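Local coordinates for putative peptide binding protein (Ruminococcus gnavus, PDB 3NOH) that is of unknown function but possibly binds peptides, at residues 22-27 with 123-128; 61-66 with 109-114. All coordinates share one frame; numbering follows the deposited sequence. Where two conformers were deposited one is given.

Both contacts reach the same mixed beta sheet, whose strands run in the order 90-96, 61-67, 112-116, 22-27, 129-134; their centres lie about 11 Å apart. Interaction 2 pairs the neighbouring parallel strands 61-67 and 112-116; interaction 1 sets the end of helix 122-126 and the residues after it against strand 22-27, the next strand across. Along the chain the second contact is nested inside the loop closed by the first. They touch through Cys-26 O and Phe-113 N, a probable hydrogen bond between strands, and through Tyr-110 OH, which packs on Ala-128 CB. Together they bring the beginning, middle and end of the chain into one compact domain.

Interaction 1: residues 22-27 with 123-128; sequences SYIFCM and DALENA
Met-27, a selenomethionine, and Ala-128 bring the two backbones nearest, with their CA atoms 6.1 Å apart; no hydrogen bond joins the segments. Residues 22-27 form an extended strand, while residues 123-128 take in the last part of a helix and the turn after it, where Asn-127 N bonds to Ala-124 O and Ala-128 N to Leu-125 O at 3.1 Å. Ile-24 and Cys-26 project from the strand toward this turn. Phe-25 and Met-27 instead pack on helix 37-47.

Ile-24 and Leu-125 meet tip to tip, CD1 of Ile-24 lying 3.3 Å from CD2 of Leu-125, which is tight for two methyl groups. For the isoleucine, chi1 of 64° sets CG1 in the crowded position between the backbone N and the carbonyl carbon, and an anti chi2 (164°) carries CD1 on to Leu-125. Leu-125 does not aim its CB at the strand; its branched end carries the contact. Two residues further along the strand, Cys-26 holds SG anti to its backbone N (chi1 -173°), pointing the sulfur at Ala-128, whose CB is 3.3 Å from that SG. Leu-125 CD2 also lies 4.1 Å from Cys-26 SG, so that one methyl meets both strand residues. Ala-128 CB further touches Met-27 O, at 3.7 Å. Tyr-130 packs on Ile-24, Cys-26 and Leu-125, and Tyr-110 on Cys-26 and Ala-128.

The turn leads from helix 122-126 into edge strand 129-134, the antiparallel neighbour of strand 22-27; with methyl groups and a sulfur touching and no bond of fixed direction between the segments, the fit is set by shape.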
ATOM      1  N   SER A  22      -1.025  12.250   7.476  1.00 31.97           N
ATOM      2  CA  SER A  22      -0.042  11.366   6.849  1.00 29.46           C
ATOM      3  C   SER A  22      -0.566   9.980   6.770  1.00 26.56           C
ATOM      4  O   SER A  22      -1.262   9.508   7.666  1.00 27.39           O
ATOM      5  CB  SER A  22       1.256  11.329   7.712  1.00 27.46           C
ATOM      6  OG  SER A  22       1.907  12.563   7.687  1.00 32.90           O
ATOM      7  N   TYR A  23      -0.216   9.317   5.678  1.00 24.39           N
ATOM      8  CA  TYR A  23      -0.524   7.940   5.460  1.00 22.71           C
ATOM      9  C   TYR A  23       0.742   7.267   5.073  1.00 25.69           C
ATOM     10  O   TYR A  23       1.745   7.912   4.708  1.00 24.79           O
ATOM     11  CB  TYR A  23      -1.555   7.802   4.326  1.00 23.14           C
ATOM     12  CG  TYR A  23      -2.879   8.385   4.700  1.00 22.29           C
ATOM     13  CD1 TYR A  23      -3.087   9.739   4.590  1.00 26.04           C
ATOM     14  CD2 TYR A  23      -3.921   7.576   5.180  1.00 23.69           C
ATOM     15  CE1 TYR A  23      -4.304  10.314   4.994  1.00 27.68           C
ATOM     16  CE2 TYR A  23      -5.125   8.133   5.572  1.00 24.22           C
ATOM     17  CZ  TYR A  23      -5.309   9.494   5.485  1.00 26.69           C
ATOM     18  OH  TYR A  23      -6.529  10.057   5.846  1.00 30.20           O
ATOM     19  N   ILE A  24       0.676   5.944   5.176  1.00 23.56           N
ATOM     20  CA  ILE A  24       1.740   5.134   4.653  1.00 23.61           C
ATOM     21  C   ILE A  24       1.291   4.104   3.662  1.00 24.36           C
ATOM     22  O   ILE A  24       0.201   3.551   3.775  1.00 23.16           O
ATOM     23  CB  ILE A  24       2.569   4.482   5.738  1.00 25.26           C
ATOM     24  CG1 ILE A  24       1.780   3.514   6.571  1.00 28.42           C
ATOM     25  CG2 ILE A  24       3.322   5.526   6.622  1.00 25.68           C
ATOM     26  CD1 ILE A  24       2.797   2.606   7.379  1.00 32.75           C
ATOM     27  N   PHE A  25       2.149   3.913   2.640  1.00 23.45           N
ATOM     28  CA  PHE A  25       2.091   2.794   1.741  1.00 20.82           C
ATOM     29  C   PHE A  25       3.247   1.900   2.081  1.00 25.38           C
ATOM     30  O   PHE A  25       4.394   2.324   1.945  1.00 24.02           O
ATOM     31  CB  PHE A  25       2.110   3.210   0.277  1.00 23.45           C
ATOM     32  CG  PHE A  25       2.177   2.064  -0.681  1.00 22.92           C
ATOM     33  CD1 PHE A  25       1.108   1.226  -0.833  1.00 25.35           C
ATOM     34  CD2 PHE A  25       3.342   1.832  -1.436  1.00 25.75           C
ATOM     35  CE1 PHE A  25       1.168   0.159  -1.692  1.00 25.17           C
ATOM     36  CE2 PHE A  25       3.380   0.760  -2.326  1.00 28.02           C
ATOM     37  CZ  PHE A  25       2.310  -0.069  -2.432  1.00 27.88           C
ATOM     38  N   CYS A  26       2.942   0.659   2.501  1.00 22.70           N
ATOM     39  CA  CYS A  26       3.939  -0.190   3.133  1.00 23.04           C
ATOM     40  C   CYS A  26       3.955  -1.548   2.410  1.00 21.78           C
ATOM     41  O   CYS A  26       2.897  -2.148   2.202  1.00 22.78           O
ATOM     42  CB  CYS A  26       3.594  -0.377   4.643  1.00 25.12           C
ATOM     43  SG  CYS A  26       4.869  -1.251   5.536  1.00 28.60           S
HETATM   44  N   MSE A  27       5.161  -2.018   2.062  1.00 22.81           N
HETATM   45  CA  MSE A  27       5.374  -3.288   1.365  1.00 21.83           C
HETATM   46  C   MSE A  27       6.208  -4.198   2.232  1.00 24.24           C
HETATM   47  O   MSE A  27       7.154  -3.745   2.898  1.00 25.32           O
HETATM   48  CB  MSE A  27       6.100  -3.046   0.016  1.00 23.75           C
HETATM   49  CG  MSE A  27       5.254  -2.260  -0.968  1.00 23.48           C
HETATM   50 SE   MSE A  27       6.282  -1.642  -2.439  0.75 25.55          SE
HETATM   51  CE  MSE A  27       7.135  -0.173  -1.484  1.00 29.52           C
ATOM     52  N   ASP A 123       7.374  -0.887  15.509  1.00 34.95           N
ATOM     53  CA  ASP A 123       8.210  -2.091  15.330  1.00 40.84           C
ATOM     54  C   ASP A 123       7.905  -2.807  14.026  1.00 35.84           C
ATOM     55  O   ASP A 123       8.819  -3.200  13.324  1.00 38.10           O
ATOM     56  CB  ASP A 123       8.008  -3.118  16.473  1.00 44.73           C
ATOM     57  CG  ASP A 123       8.667  -2.729  17.779  1.00 59.02           C
ATOM     58  OD1 ASP A 123       9.444  -1.741  17.844  1.00 66.90           O
ATOM     59  OD2 ASP A 123       8.401  -3.461  18.761  1.00 72.62           O
ATOM     60  N   ALA A 124       6.620  -2.977  13.684  1.00 30.67           N
ATOM     61  CA  ALA A 124       6.245  -3.598  12.450  1.00 30.65           C
ATOM     62  C   ALA A 124       6.765  -2.781  11.250  1.00 31.02           C
ATOM     63  O   ALA A 124       7.202  -3.328  10.245  1.00 30.96           O
ATOM     64  CB  ALA A 124       4.735  -3.798  12.376  1.00 31.86           C
ATOM     65  N   LEU A 125       6.683  -1.456  11.340  1.00 30.35           N
ATOM     66  CA  LEU A 125       7.141  -0.606  10.192  1.00 29.48           C
ATOM     67  C   LEU A 125       8.640  -0.678   9.959  1.00 33.88           C
ATOM     68  O   LEU A 125       9.111  -0.569   8.827  1.00 35.45           O
ATOM     69  CB  LEU A 125       6.735   0.845  10.400  1.00 29.09           C
ATOM     70  CG  LEU A 125       5.245   1.096  10.513  1.00 30.32           C
ATOM     71  CD1 LEU A 125       4.937   2.610  10.722  1.00 33.41           C
ATOM     72  CD2 LEU A 125       4.538   0.525   9.271  1.00 30.29           C
ATOM     73  N   GLU A 126       9.403  -0.875  11.023  1.00 34.83           N
ATOM     74  CA  GLU A 126      10.859  -0.991  10.897  1.00 39.80           C
ATOM     75  C   GLU A 126      11.291  -2.259  10.145  1.00 41.13           C
ATOM     76  O   GLU A 126      12.359  -2.319   9.593  1.00 41.65           O
ATOM     77  CB  GLU A 126      11.508  -0.896  12.280  1.00 40.76           C
ATOM     78  CG  GLU A 126      11.675   0.566  12.717  1.00 49.19           C
ATOM     79  CD  GLU A 126      12.627   1.348  11.757  1.00 62.31           C
ATOM     80  OE1 GLU A 126      13.865   1.261  11.952  1.00 52.82           O
ATOM     81  OE2 GLU A 126      12.124   2.013  10.797  1.00 61.59           O
ATOM     82  N   ASN A 127      10.425  -3.254  10.083  1.00 41.20           N
ATOM     83  CA  ASN A 127      10.733  -4.473   9.326  1.00 44.72           C
ATOM     84  C   ASN A 127      10.380  -4.394   7.829  1.00 43.17           C
ATOM     85  O   ASN A 127      10.749  -5.266   7.029  1.00 49.76           O
ATOM     86  CB  ASN A 127       9.982  -5.632   9.973  1.00 46.98           C
ATOM     87  CG  ASN A 127      10.489  -5.932  11.369  1.00 53.35           C
ATOM     88  OD1 ASN A 127      11.662  -5.702  11.676  1.00 54.57           O
ATOM     89  ND2 ASN A 127       9.605  -6.427  12.227  1.00 57.12           N
ATOM     90  N   ALA A 128       9.721  -3.315   7.467  1.00 35.83           N
ATOM     91  CA  ALA A 128       9.045  -3.162   6.187  1.00 33.49           C
ATOM     92  C   ALA A 128       9.737  -2.121   5.302  1.00 32.45           C
ATOM     93  O   ALA A 128      10.764  -1.560   5.673  1.00 33.84           O
ATOM     94  CB  ALA A 128       7.642  -2.767   6.431  1.00 29.15           C
TER

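Interaction 2: residues 61-66 with 109-114; sequences SFDIYV and KYEAFL
Tyr-65 and Phe-113 form a parallel bridge, as do Ile-64 and Ala-112. Tyr-65 N donates to Ala-112 O at 2.9 Å, Leu-114 N to Tyr-65 O at 3.0 Å, and Ala-112 N more weakly to Asp-63 O.

Before Ala-112 the regular pairing stops and a side chain takes over. Glu-111, extended beyond CG, offers OE1 to Asp-63 N at 2.8 Å, where a continued parallel pairing would use Tyr-110 O; that carbonyl goes to Asn-28 instead. The bond meets OE1 nearly along its C-O axis. Glu-111 OE1 also lies 4.2 Å from Asp-63 OD2, and the salt bridge of that OD2 with Lys-94 would probably ease the repulsion, while Gln-92 binds Asp-63 OD1.

The Tyr-65 ring lies beside residues 109-110, its CG anti to the carbonyl carbon and beside the backbone N (chi1 -62°). With chi2 at -17°, CD1 almost eclipses CA, and the other side of the ring, CE2, rests 3.6 Å from Tyr-110 CB. Lys-109 O sits at the ring edge, 3.5 Å from Tyr-65 CE2, and Arg-104 NH1 bonds to both that carbonyl and the tyrosine OH. An alanine in place of Tyr-65 would keep CB against Phe-113 CB but would probably leave a gap beside Tyr-110 CB and deprive Arg-104 of its phenol partner. On the other face, the Ile-64 and Leu-114 side chains cross obliquely, Ile-64 CG2 3.9 Å from Leu-114 CD1, and Phe-62 CD2 lies 4.0 Å from Ala-112 CB.

Strand 61-67 lies between strands 90-96 and 112-116, all parallel and linked by beta-alpha-beta connections through helices 71-86 and 98-107. Helix 71-86 packs on Val-66 and Leu-114; on the face of Tyr-65 and Phe-113, Tyr-65 packs edge-to-face with Tyr-96 of adjacent strand 90-96, and Phe-113 touches Ile-24 and Cys-26 of strand 22-27.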
ATOM      1  N   SER A  61       1.609  -8.748  -9.421  1.00 29.72           N
ATOM      2  CA  SER A  61       0.309  -8.964  -8.858  1.00 26.65           C
ATOM      3  C   SER A  61       0.455  -9.039  -7.360  1.00 26.83           C
ATOM      4  O   SER A  61       1.274  -9.820  -6.912  1.00 30.31           O
ATOM      5  CB  SER A  61      -0.234 -10.321  -9.353  1.00 33.91           C
ATOM      6  OG  SER A  61      -1.556 -10.486  -8.915  1.00 38.94           O
ATOM      7  N   PHE A  62      -0.343  -8.265  -6.618  1.00 24.92           N
ATOM      8  CA  PHE A  62      -0.251  -8.225  -5.156  1.00 23.61           C
ATOM      9  C   PHE A  62      -1.488  -7.594  -4.572  1.00 25.31           C
ATOM     10  O   PHE A  62      -2.248  -6.915  -5.266  1.00 24.92           O
ATOM     11  CB  PHE A  62       1.031  -7.528  -4.643  1.00 24.40           C
ATOM     12  CG  PHE A  62       1.116  -6.061  -4.962  1.00 23.00           C
ATOM     13  CD1 PHE A  62       1.614  -5.636  -6.201  1.00 24.64           C
ATOM     14  CD2 PHE A  62       0.682  -5.108  -4.066  1.00 23.85           C
ATOM     15  CE1 PHE A  62       1.655  -4.268  -6.494  1.00 26.44           C
ATOM     16  CE2 PHE A  62       0.759  -3.727  -4.364  1.00 26.92           C
ATOM     17  CZ  PHE A  62       1.243  -3.320  -5.576  1.00 27.22           C
ATOM     18  N   ASP A  63      -1.721  -7.862  -3.302  1.00 21.46           N
ATOM     19  CA  ASP A  63      -2.854  -7.310  -2.600  1.00 21.48           C
ATOM     20  C   ASP A  63      -2.413  -6.115  -1.761  1.00 21.90           C
ATOM     21  O   ASP A  63      -1.313  -6.077  -1.171  1.00 20.81           O
ATOM     22  CB  ASP A  63      -3.486  -8.378  -1.694  1.00 21.99           C
ATOM     23  CG  ASP A  63      -4.063  -9.569  -2.467  1.00 28.39           C
ATOM     24  OD1 ASP A  63      -4.380  -9.418  -3.641  1.00 30.85           O
ATOM     25  OD2 ASP A  63      -4.178 -10.672  -1.852  1.00 34.06           O
ATOM     26  N   ILE A  64      -3.331  -5.172  -1.590  1.00 19.57           N
ATOM     27  CA  ILE A  64      -3.162  -4.072  -0.666  1.00 20.15           C
ATOM     28  C   ILE A  64      -4.244  -4.143   0.402  1.00 19.75           C
ATOM     29  O   ILE A  64      -5.433  -4.106   0.090  1.00 19.83           O
ATOM     30  CB  ILE A  64      -3.264  -2.681  -1.355  1.00 21.38           C
ATOM     31  CG1 ILE A  64      -2.178  -2.571  -2.429  1.00 21.11           C
ATOM     32  CG2 ILE A  64      -3.118  -1.555  -0.306  1.00 22.77           C
ATOM     33  CD1 ILE A  64      -2.259  -1.327  -3.340  1.00 22.77           C
ATOM     34  N   TYR A  65      -3.873  -4.279   1.656  1.00 19.54           N
ATOM     35  CA  TYR A  65      -4.824  -4.277   2.762  1.00 17.90           C
ATOM     36  C   TYR A  65      -5.120  -2.863   3.254  1.00 20.55           C
ATOM     37  O   TYR A  65      -4.288  -1.976   3.169  1.00 19.93           O
ATOM     38  CB  TYR A  65      -4.294  -5.095   3.935  1.00 19.07           C
ATOM     39  CG  TYR A  65      -4.052  -6.551   3.688  1.00 20.00           C
ATOM     40  CD1 TYR A  65      -4.588  -7.207   2.613  1.00 21.42           C
ATOM     41  CD2 TYR A  65      -3.330  -7.282   4.626  1.00 20.04           C
ATOM     42  CE1 TYR A  65      -4.384  -8.590   2.417  1.00 23.88           C
ATOM     43  CE2 TYR A  65      -3.123  -8.636   4.458  1.00 21.86           C
ATOM     44  CZ  TYR A  65      -3.681  -9.288   3.381  1.00 25.87           C
ATOM     45  OH  TYR A  65      -3.453 -10.650   3.208  1.00 27.82           O
ATOM     46  N   VAL A  66      -6.323  -2.656   3.764  1.00 17.31           N
ATOM     47  CA  VAL A  66      -6.761  -1.359   4.260  0.50 18.21           C
ATOM     48  C   VAL A  66      -7.720  -1.602   5.418  1.00 20.21           C
ATOM     49  O   VAL A  66      -8.467  -2.567   5.393  1.00 20.84           O
ATOM     50  CB  VAL A  66      -7.455  -0.534   3.140  0.50 19.51           C
ATOM     51  CG1 VAL A  66      -8.680  -1.271   2.574  0.50 16.01           C
ATOM     52  CG2 VAL A  66      -7.871   0.861   3.627  0.50 19.79           C
ATOM     53  N   LYS A 109       2.155 -11.261   7.678  1.00 23.89           N
ATOM     54  CA  LYS A 109       1.180 -11.965   6.846  0.50 24.52           C
ATOM     55  C   LYS A 109       0.421 -10.934   6.004  1.00 21.16           C
ATOM     56  O   LYS A 109      -0.824 -10.742   6.083  1.00 21.70           O
ATOM     57  CB  LYS A 109       0.332 -12.926   7.686  0.50 24.28           C
ATOM     58  CG  LYS A 109       1.175 -14.160   8.128  0.50 27.14           C
ATOM     59  CD  LYS A 109       0.781 -14.804   9.495  0.50 37.65           C
ATOM     60  CE  LYS A 109      -0.440 -15.754   9.451  0.50 41.86           C
ATOM     61  NZ  LYS A 109      -0.117 -17.213   9.289  0.50 41.32           N
ATOM     62  N   TYR A 110       1.193 -10.241   5.157  1.00 21.79           N
ATOM     63  CA  TYR A 110       0.642  -9.260   4.250  1.00 21.18           C
ATOM     64  C   TYR A 110       1.598  -9.092   3.088  1.00 23.32           C
ATOM     65  O   TYR A 110       2.749  -9.488   3.193  1.00 22.07           O
ATOM     66  CB  TYR A 110       0.372  -7.888   4.948  1.00 21.81           C
ATOM     67  CG  TYR A 110       1.645  -7.105   5.214  1.00 19.85           C
ATOM     68  CD1 TYR A 110       2.468  -7.412   6.280  1.00 22.82           C
ATOM     69  CD2 TYR A 110       2.004  -6.048   4.380  1.00 21.43           C
ATOM     70  CE1 TYR A 110       3.643  -6.670   6.515  1.00 22.69           C
ATOM     71  CE2 TYR A 110       3.171  -5.326   4.581  1.00 23.24           C
ATOM     72  CZ  TYR A 110       3.974  -5.631   5.667  1.00 23.96           C
ATOM     73  OH  TYR A 110       5.140  -4.966   5.890  1.00 25.98           O
ATOM     74  N   GLU A 111       1.131  -8.462   2.018  1.00 20.92           N
ATOM     75  CA  GLU A 111       1.962  -8.138   0.858  1.00 21.36           C
ATOM     76  C   GLU A 111       2.210  -6.648   0.899  1.00 22.54           C
ATOM     77  O   GLU A 111       3.372  -6.213   1.009  1.00 23.34           O
ATOM     78  CB  GLU A 111       1.291  -8.609  -0.452  1.00 21.93           C
ATOM     79  CG  GLU A 111       0.935 -10.099  -0.339  1.00 24.42           C
ATOM     80  CD  GLU A 111       0.408 -10.747  -1.590  1.00 28.45           C
ATOM     81  OE1 GLU A 111      -0.065 -10.024  -2.464  1.00 22.69           O
ATOM     82  OE2 GLU A 111       0.426 -12.005  -1.655  1.00 30.18           O
ATOM     83  N   ALA A 112       1.143  -5.859   0.813  1.00 20.10           N
ATOM     84  CA  ALA A 112       1.217  -4.381   0.962  1.00 20.52           C
ATOM     85  C   ALA A 112       0.016  -3.896   1.755  1.00 19.76           C
ATOM     86  O   ALA A 112      -0.992  -4.590   1.861  1.00 20.00           O
ATOM     87  CB  ALA A 112       1.328  -3.639  -0.395  1.00 20.97           C
ATOM     88  N   PHE A 113       0.125  -2.724   2.363  1.00 18.84           N
ATOM     89  CA  PHE A 113      -1.016  -2.090   2.966  1.00 19.41           C
ATOM     90  C   PHE A 113      -0.956  -0.595   2.864  1.00 19.94           C
ATOM     91  O   PHE A 113       0.125   0.005   2.689  1.00 20.14           O
ATOM     92  CB  PHE A 113      -1.284  -2.531   4.426  1.00 19.98           C
ATOM     93  CG  PHE A 113      -0.267  -2.078   5.450  1.00 19.79           C
ATOM     94  CD1 PHE A 113      -0.381  -0.841   6.041  1.00 20.88           C
ATOM     95  CD2 PHE A 113       0.784  -2.903   5.814  1.00 18.98           C
ATOM     96  CE1 PHE A 113       0.513  -0.426   6.997  1.00 20.46           C
ATOM     97  CE2 PHE A 113       1.685  -2.499   6.771  1.00 20.54           C
ATOM     98  CZ  PHE A 113       1.569  -1.239   7.352  1.00 23.07           C
ATOM     99  N   LEU A 114      -2.116   0.022   3.051  1.00 19.12           N
ATOM    100  CA  LEU A 114      -2.252   1.468   3.212  1.00 19.70           C
ATOM    101  C   LEU A 114      -2.830   1.748   4.570  1.00 20.57           C
ATOM    102  O   LEU A 114      -3.771   1.074   4.982  1.00 20.37           O
ATOM    103  CB  LEU A 114      -3.218   2.012   2.167  1.00 21.17           C
ATOM    104  CG  LEU A 114      -2.680   2.144   0.752  1.00 23.25           C
ATOM    105  CD1 LEU A 114      -3.847   2.234  -0.252  1.00 24.98           C
ATOM    106  CD2 LEU A 114      -1.745   3.368   0.652  1.00 23.66           C
TER